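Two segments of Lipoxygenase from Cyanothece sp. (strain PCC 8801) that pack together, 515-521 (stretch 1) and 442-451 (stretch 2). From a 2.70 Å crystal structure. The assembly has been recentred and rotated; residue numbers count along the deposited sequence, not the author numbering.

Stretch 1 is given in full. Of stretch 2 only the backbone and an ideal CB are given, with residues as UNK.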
ATOM      1  N   TRP A 515       5.969  24.874  -6.920  1.00 54.15           N
ATOM      2  CA  TRP A 515       6.359  23.515  -7.277  1.00 52.82           C
ATOM      3  C   TRP A 515       6.848  23.493  -8.725  1.00 51.85           C
ATOM      4  O   TRP A 515       6.157  23.968  -9.625  1.00 59.83           O
ATOM      5  CB  TRP A 515       5.196  22.545  -7.081  1.00 53.42           C
ATOM      6  CG  TRP A 515       4.652  22.527  -5.679  1.00 54.51           C
ATOM      7  CD1 TRP A 515       3.482  23.079  -5.250  1.00 54.09           C
ATOM      8  CD2 TRP A 515       5.258  21.926  -4.526  1.00 55.76           C
ATOM      9  NE1 TRP A 515       3.319  22.858  -3.904  1.00 52.44           N
ATOM     10  CE2 TRP A 515       4.397  22.158  -3.434  1.00 54.87           C
ATOM     11  CE3 TRP A 515       6.443  21.218  -4.310  1.00 53.88           C
ATOM     12  CZ2 TRP A 515       4.680  21.702  -2.149  1.00 57.11           C
ATOM     13  CZ3 TRP A 515       6.724  20.769  -3.033  1.00 52.25           C
ATOM     14  CH2 TRP A 515       5.846  21.010  -1.969  1.00 54.08           C
ATOM     15  N   TYR A 516       8.042  22.959  -8.945  1.00 45.64           N
ATOM     16  CA  TYR A 516       8.665  23.018 -10.262  1.00 47.64           C
ATOM     17  C   TYR A 516       7.881  22.207 -11.290  1.00 48.14           C
ATOM     18  O   TYR A 516       7.960  22.474 -12.487  1.00 50.16           O
ATOM     19  CB  TYR A 516      10.114  22.521 -10.189  1.00 49.66           C
ATOM     20  CG  TYR A 516      10.274  21.029 -10.403  1.00 47.95           C
ATOM     21  CD1 TYR A 516      10.648  20.522 -11.639  1.00 49.30           C
ATOM     22  CD2 TYR A 516      10.046  20.130  -9.371  1.00 46.88           C
ATOM     23  CE1 TYR A 516      10.789  19.162 -11.841  1.00 51.32           C
ATOM     24  CE2 TYR A 516      10.187  18.770  -9.563  1.00 48.30           C
ATOM     25  CZ  TYR A 516      10.560  18.291 -10.800  1.00 49.25           C
ATOM     26  OH  TYR A 516      10.700  16.938 -11.002  1.00 47.92           O
ATOM     27  N   ASP A 517       7.142  21.210 -10.815  1.00 49.85           N
ATOM     28  CA  ASP A 517       6.319  20.366 -11.678  1.00 53.14           C
ATOM     29  C   ASP A 517       4.983  20.118 -10.987  1.00 52.09           C
ATOM     30  O   ASP A 517       4.949  19.824  -9.794  1.00 56.15           O
ATOM     31  CB  ASP A 517       7.033  19.042 -11.981  1.00 54.49           C
ATOM     32  CG  ASP A 517       6.389  18.273 -13.124  1.00 54.44           C
ATOM     33  OD1 ASP A 517       5.388  17.564 -12.883  1.00 52.61           O
ATOM     34  OD2 ASP A 517       6.896  18.368 -14.263  1.00 56.17           O
ATOM     35  N   THR A 518       3.883  20.236 -11.722  1.00 49.08           N
ATOM     36  CA  THR A 518       2.564  20.168 -11.093  1.00 52.91           C
ATOM     37  C   THR A 518       1.745  18.946 -11.490  1.00 51.57           C
ATOM     38  O   THR A 518       0.612  18.786 -11.039  1.00 53.11           O
ATOM     39  CB  THR A 518       1.729  21.429 -11.410  1.00 56.88           C
ATOM     40  OG1 THR A 518       1.808  21.722 -12.811  1.00 60.49           O
ATOM     41  CG2 THR A 518       2.242  22.619 -10.616  1.00 56.39           C
ATOM     42  N   GLY A 519       2.321  18.088 -12.326  1.00 46.17           N
ATOM     43  CA  GLY A 519       1.619  16.926 -12.841  1.00 43.36           C
ATOM     44  C   GLY A 519       1.143  15.924 -11.800  1.00 45.19           C
ATOM     45  O   GLY A 519       0.149  15.236 -12.011  1.00 50.46           O
ATOM     46  N   GLU A 520       1.857  15.821 -10.684  1.00 43.89           N
ATOM     47  CA  GLU A 520       1.489  14.880  -9.630  1.00 45.39           C
ATOM     48  C   GLU A 520       0.551  15.538  -8.631  1.00 45.83           C
ATOM     49  O   GLU A 520      -0.124  14.867  -7.850  1.00 48.55           O
ATOM     50  CB  GLU A 520       2.731  14.363  -8.896  1.00 46.28           C
ATOM     51  CG  GLU A 520       3.786  13.696  -9.769  1.00 45.07           C
ATOM     52  CD  GLU A 520       4.995  13.244  -8.963  1.00 42.60           C
ATOM     53  OE1 GLU A 520       4.923  13.288  -7.712  1.00 34.03           O
ATOM     54  OE2 GLU A 520       6.014  12.851  -9.576  1.00 43.06           O
ATOM     55  N   LEU A 521       0.520  16.863  -8.668  1.00 47.58           N
ATOM     56  CA  LEU A 521      -0.181  17.640  -7.659  1.00 47.82           C
ATOM     57  C   LEU A 521      -1.689  17.669  -7.841  1.00 46.45           C
ATOM     58  O   LEU A 521      -2.216  17.377  -8.915  1.00 45.88           O
ATOM     59  CB  LEU A 521       0.350  19.070  -7.645  1.00 47.19           C
ATOM     60  CG  LEU A 521       1.822  19.202  -7.261  1.00 48.77           C
ATOM     61  CD1 LEU A 521       2.212  20.654  -7.298  1.00 53.03           C
ATOM     62  CD2 LEU A 521       2.081  18.606  -5.886  1.00 45.55           C
ATOM     63  N   UNK A 442       3.583  11.742 -13.821  1.00 49.54           N
ATOM     64  CA  UNK A 442       4.847  11.823 -13.080  1.00 42.70           C
ATOM     65  C   UNK A 442       5.625  13.106 -13.357  1.00 39.89           C
ATOM     66  O   UNK A 442       5.514  13.677 -14.445  1.00 44.23           O
ATOM     67  CB  UNK A 442       5.724  10.617 -13.423  1.00 42.70           C
ATOM     68  N   UNK A 443       6.400  13.546 -12.369  1.00 36.31           N
ATOM     69  CA  UNK A 443       7.244  14.734 -12.495  1.00 41.93           C
ATOM     70  C   UNK A 443       8.224  14.615 -13.659  1.00 48.13           C
ATOM     71  O   UNK A 443       8.523  13.514 -14.116  1.00 56.64           O
ATOM     72  CB  UNK A 443       8.012  14.974 -11.194  1.00 41.93           C
ATOM     73  N   UNK A 444       8.725  15.750 -14.135  1.00 49.87           N
ATOM     74  CA  UNK A 444       9.729  15.755 -15.194  1.00 54.08           C
ATOM     75  C   UNK A 444      11.135  15.938 -14.619  1.00 57.72           C
ATOM     76  O   UNK A 444      11.301  16.555 -13.563  1.00 57.35           O
ATOM     77  CB  UNK A 444       9.425  16.861 -16.207  1.00 54.08           C
ATOM     78  N   UNK A 445      12.153  15.390 -15.308  1.00 57.88           N
ATOM     79  CA  UNK A 445      13.537  15.438 -14.826  1.00 49.71           C
ATOM     80  C   UNK A 445      14.098  16.852 -14.745  1.00 47.95           C
ATOM     81  O   UNK A 445      14.139  17.549 -15.756  1.00 51.18           O
ATOM     82  CB  UNK A 445      14.431  14.594 -15.737  1.00 49.71           C
ATOM     83  N   UNK A 446      14.521  17.260 -13.553  1.00 45.20           N
ATOM     84  CA  UNK A 446      15.218  18.527 -13.385  1.00 47.85           C
ATOM     85  C   UNK A 446      16.559  18.512 -14.114  1.00 54.03           C
ATOM     86  O   UNK A 446      16.927  19.486 -14.769  1.00 58.30           O
ATOM     87  CB  UNK A 446      15.426  18.827 -11.899  1.00 47.85           C
ATOM     88  N   UNK A 447      17.284  17.402 -13.990  1.00 54.19           N
ATOM     89  CA  UNK A 447      18.604  17.271 -14.601  1.00 53.82           C
ATOM     90  C   UNK A 447      18.925  15.821 -14.966  1.00 57.75           C
ATOM     91  O   UNK A 447      18.107  14.926 -14.759  1.00 59.92           O
ATOM     92  CB  UNK A 447      19.675  17.817 -13.654  1.00 53.82           C
ATOM     93  N   UNK A 448      20.119  15.597 -15.507  1.00 59.97           N
ATOM     94  CA  UNK A 448      20.542  14.262 -15.926  1.00 60.44           C
ATOM     95  C   UNK A 448      20.673  13.292 -14.755  1.00 57.36           C
ATOM     96  O   UNK A 448      20.421  12.097 -14.908  1.00 57.64           O
ATOM     97  CB  UNK A 448      21.876  14.350 -16.669  1.00 60.44           C
ATOM     98  N   UNK A 449      21.064  13.808 -13.594  1.00 54.43           N
ATOM     99  CA  UNK A 449      21.214  12.984 -12.397  1.00 54.14           C
ATOM    100  C   UNK A 449      19.870  12.654 -11.753  1.00 52.17           C
ATOM    101  O   UNK A 449      19.803  11.866 -10.806  1.00 49.01           O
ATOM    102  CB  UNK A 449      22.113  13.694 -11.382  1.00 54.14           C
ATOM    103  N   UNK A 450      18.800  13.254 -12.265  1.00 55.58           N
ATOM    104  CA  UNK A 450      17.472  13.035 -11.703  1.00 56.33           C
ATOM    105  C   UNK A 450      16.927  11.679 -12.140  1.00 57.13           C
ATOM    106  O   UNK A 450      16.008  11.589 -12.958  1.00 55.42           O
ATOM    107  CB  UNK A 450      16.518  14.154 -12.125  1.00 56.33           C
ATOM    108  N   UNK A 451      17.511  10.628 -11.579  1.00 58.64           N
ATOM    109  CA  UNK A 451      17.208   9.265 -11.984  1.00 60.55           C
ATOM    110  C   UNK A 451      15.730   8.901 -11.805  1.00 56.30           C
ATOM    111  O   UNK A 451      15.126   8.275 -12.686  1.00 59.63           O
ATOM    112  CB  UNK A 451      18.078   8.290 -11.188  1.00 60.55           C
TER

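At position 442 the CA-to-CB bond points away from stretch 1, so the side chain is hardly constrained from this side. Phi and psi of -63° and 151° suit an extended residue of almost any type, proline included. The deposited residue is Pro-442, whose ring turns from the contact while its carbonyl carbon lies 3.8 Å from Glu-520 OE2.

Position 443 is far more demanding. Its CB points toward stretch 1 and sits 3.3 Å from both Glu-520 OE2 and Tyr-516 OH, with Asp-517 OD1 4.1 Å away. The backbone N already donates to Glu-520 OE2 (2.9 Å), but the carboxylate reaches on past the CB, and two acidic groups favour a positive charge: lysine or arginine, with a neutral donor such as glutamine as a weaker choice. Arg-443 is found. With chi1 p and chi3 p its chain folds so that the guanidinium meets the carboxylate edge-on: NE donates to Glu-520 OE2 at 2.6 Å and NH2 to Glu-520 OE1 at 2.7 Å. This two-pronged salt bridge leaves OE2 shared between NE and the backbone N of the same arginine.

At 444 the CB points sideways, 3.5 Å from Asp-517 OD2. Stretch 1 mainly addresses the backbone here: N makes a weak hydrogen bond to Asp-517 OD2 (3.2 Å), and O accepts from Tyr-516 OH (2.7 Å). Many polar residues would fit, though an acid would sit poorly beside the aspartate. Gln-444 passes its CG 3.5 Å from Asp-517 OD2 and then leads away, its NE2 bonded elsewhere in the structure.

Position 445 points away and finds nothing within reach; its phi of -64° permits the deposited Pro-445.

At 446 the CB points sideways, 4.6 Å from Tyr-516 CE1, and an aromatic face lies within reach of a gamma carbon. Leucine, isoleucine, methionine or valine would suit. Ile-446 brings CG1 over that face, 3.9 Å from the ring centroid of Tyr-516, in a CH-pi contact.

Positions 447, 448 and 449 lie beyond reach of stretch 1, which therefore cannot choose among side chains; they are Cys-447, Asp-448 and Asp-449. A type I turn from 447 to 450 brings the backbone round again.

At 450 the CB points toward stretch 1 but has none of its atoms within 5.5 Å, so a long or ring-bearing polar residue could approach the tyrosine hydroxyl. His-450 places CE1 3.3 Å from Tyr-516 OH, while its ND1 accepts from Ile-446 N (3.0 Å), linking the end of the turn to the residue just before it. Position 451, Lys-451, begins a helix out of reach.

Stretch 2, residues 442-451: PRQPICDDHK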
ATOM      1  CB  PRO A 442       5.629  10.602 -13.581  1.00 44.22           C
ATOM      2  CG  PRO A 442       4.600   9.677 -14.126  1.00 46.51           C
ATOM      3  CD  PRO A 442       3.539  10.565 -14.704  1.00 49.13           C
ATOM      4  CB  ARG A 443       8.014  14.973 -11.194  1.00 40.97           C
ATOM      5  CG  ARG A 443       9.043  13.887 -10.890  1.00 45.10           C
ATOM      6  CD  ARG A 443       9.420  13.848  -9.412  1.00 44.82           C
ATOM      7  NE  ARG A 443       8.298  13.438  -8.569  1.00 42.50           N
ATOM      8  CZ  ARG A 443       8.371  13.276  -7.250  1.00 41.55           C
ATOM      9  NH1 ARG A 443       9.517  13.485  -6.615  1.00 39.67           N
ATOM     10  NH2 ARG A 443       7.300  12.898  -6.564  1.00 40.76           N
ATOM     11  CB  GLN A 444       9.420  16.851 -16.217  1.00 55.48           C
ATOM     12  CG  GLN A 444       8.166  16.589 -17.029  1.00 58.22           C
ATOM     13  CD  GLN A 444       8.210  15.256 -17.751  1.00 60.50           C
ATOM     14  OE1 GLN A 444       9.257  14.836 -18.244  1.00 62.94           O
ATOM     15  NE2 GLN A 444       7.070  14.576 -17.808  1.00 59.32           N
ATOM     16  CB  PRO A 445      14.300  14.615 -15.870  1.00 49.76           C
ATOM     17  CG  PRO A 445      13.271  13.753 -16.509  1.00 53.33           C
ATOM     18  CD  PRO A 445      12.037  14.590 -16.540  1.00 58.34           C
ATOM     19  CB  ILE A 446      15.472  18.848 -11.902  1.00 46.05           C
ATOM     20  CG1 ILE A 446      14.179  18.757 -11.093  1.00 43.18           C
ATOM     21  CG2 ILE A 446      16.110  20.222 -11.757  1.00 47.41           C
ATOM     22  CD1 ILE A 446      14.343  19.205  -9.660  1.00 41.31           C
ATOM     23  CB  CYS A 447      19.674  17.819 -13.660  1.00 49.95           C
ATOM     24  SG  CYS A 447      19.646  17.073 -12.018  1.00 67.27           S
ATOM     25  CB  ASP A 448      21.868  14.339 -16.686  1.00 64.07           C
ATOM     26  CG  ASP A 448      21.679  14.709 -18.139  1.00 68.59           C
ATOM     27  OD1 ASP A 448      20.673  14.259 -18.728  1.00 70.19           O
ATOM     28  OD2 ASP A 448      22.527  15.445 -18.689  1.00 71.15           O
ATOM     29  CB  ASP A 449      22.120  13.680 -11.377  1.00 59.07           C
ATOM     30  CG  ASP A 449      23.598  13.544 -11.712  1.00 69.44           C
ATOM     31  OD1 ASP A 449      23.926  13.138 -12.848  1.00 74.02           O
ATOM     32  OD2 ASP A 449      24.437  13.848 -10.838  1.00 71.44           O
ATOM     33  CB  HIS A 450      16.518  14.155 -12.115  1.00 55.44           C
ATOM     34  CG  HIS A 450      15.312  14.262 -11.243  1.00 55.61           C
ATOM     35  ND1 HIS A 450      14.313  15.191 -11.457  1.00 58.39           N
ATOM     36  CD2 HIS A 450      14.940  13.564 -10.145  1.00 56.16           C
ATOM     37  CE1 HIS A 450      13.380  15.051 -10.536  1.00 58.74           C
ATOM     38  NE2 HIS A 450      13.737  14.070  -9.723  1.00 56.37           N
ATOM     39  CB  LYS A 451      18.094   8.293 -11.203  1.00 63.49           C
ATOM     40  CG  LYS A 451      17.862   6.830 -11.515  0.67 67.80           C
ATOM     41  CD  LYS A 451      18.829   5.969 -10.728  1.00 71.22           C
ATOM     42  CE  LYS A 451      20.269   6.399 -10.977  1.00 73.70           C
ATOM     43  NZ  LYS A 451      21.243   5.488 -10.312  0.99 75.39           N
TER
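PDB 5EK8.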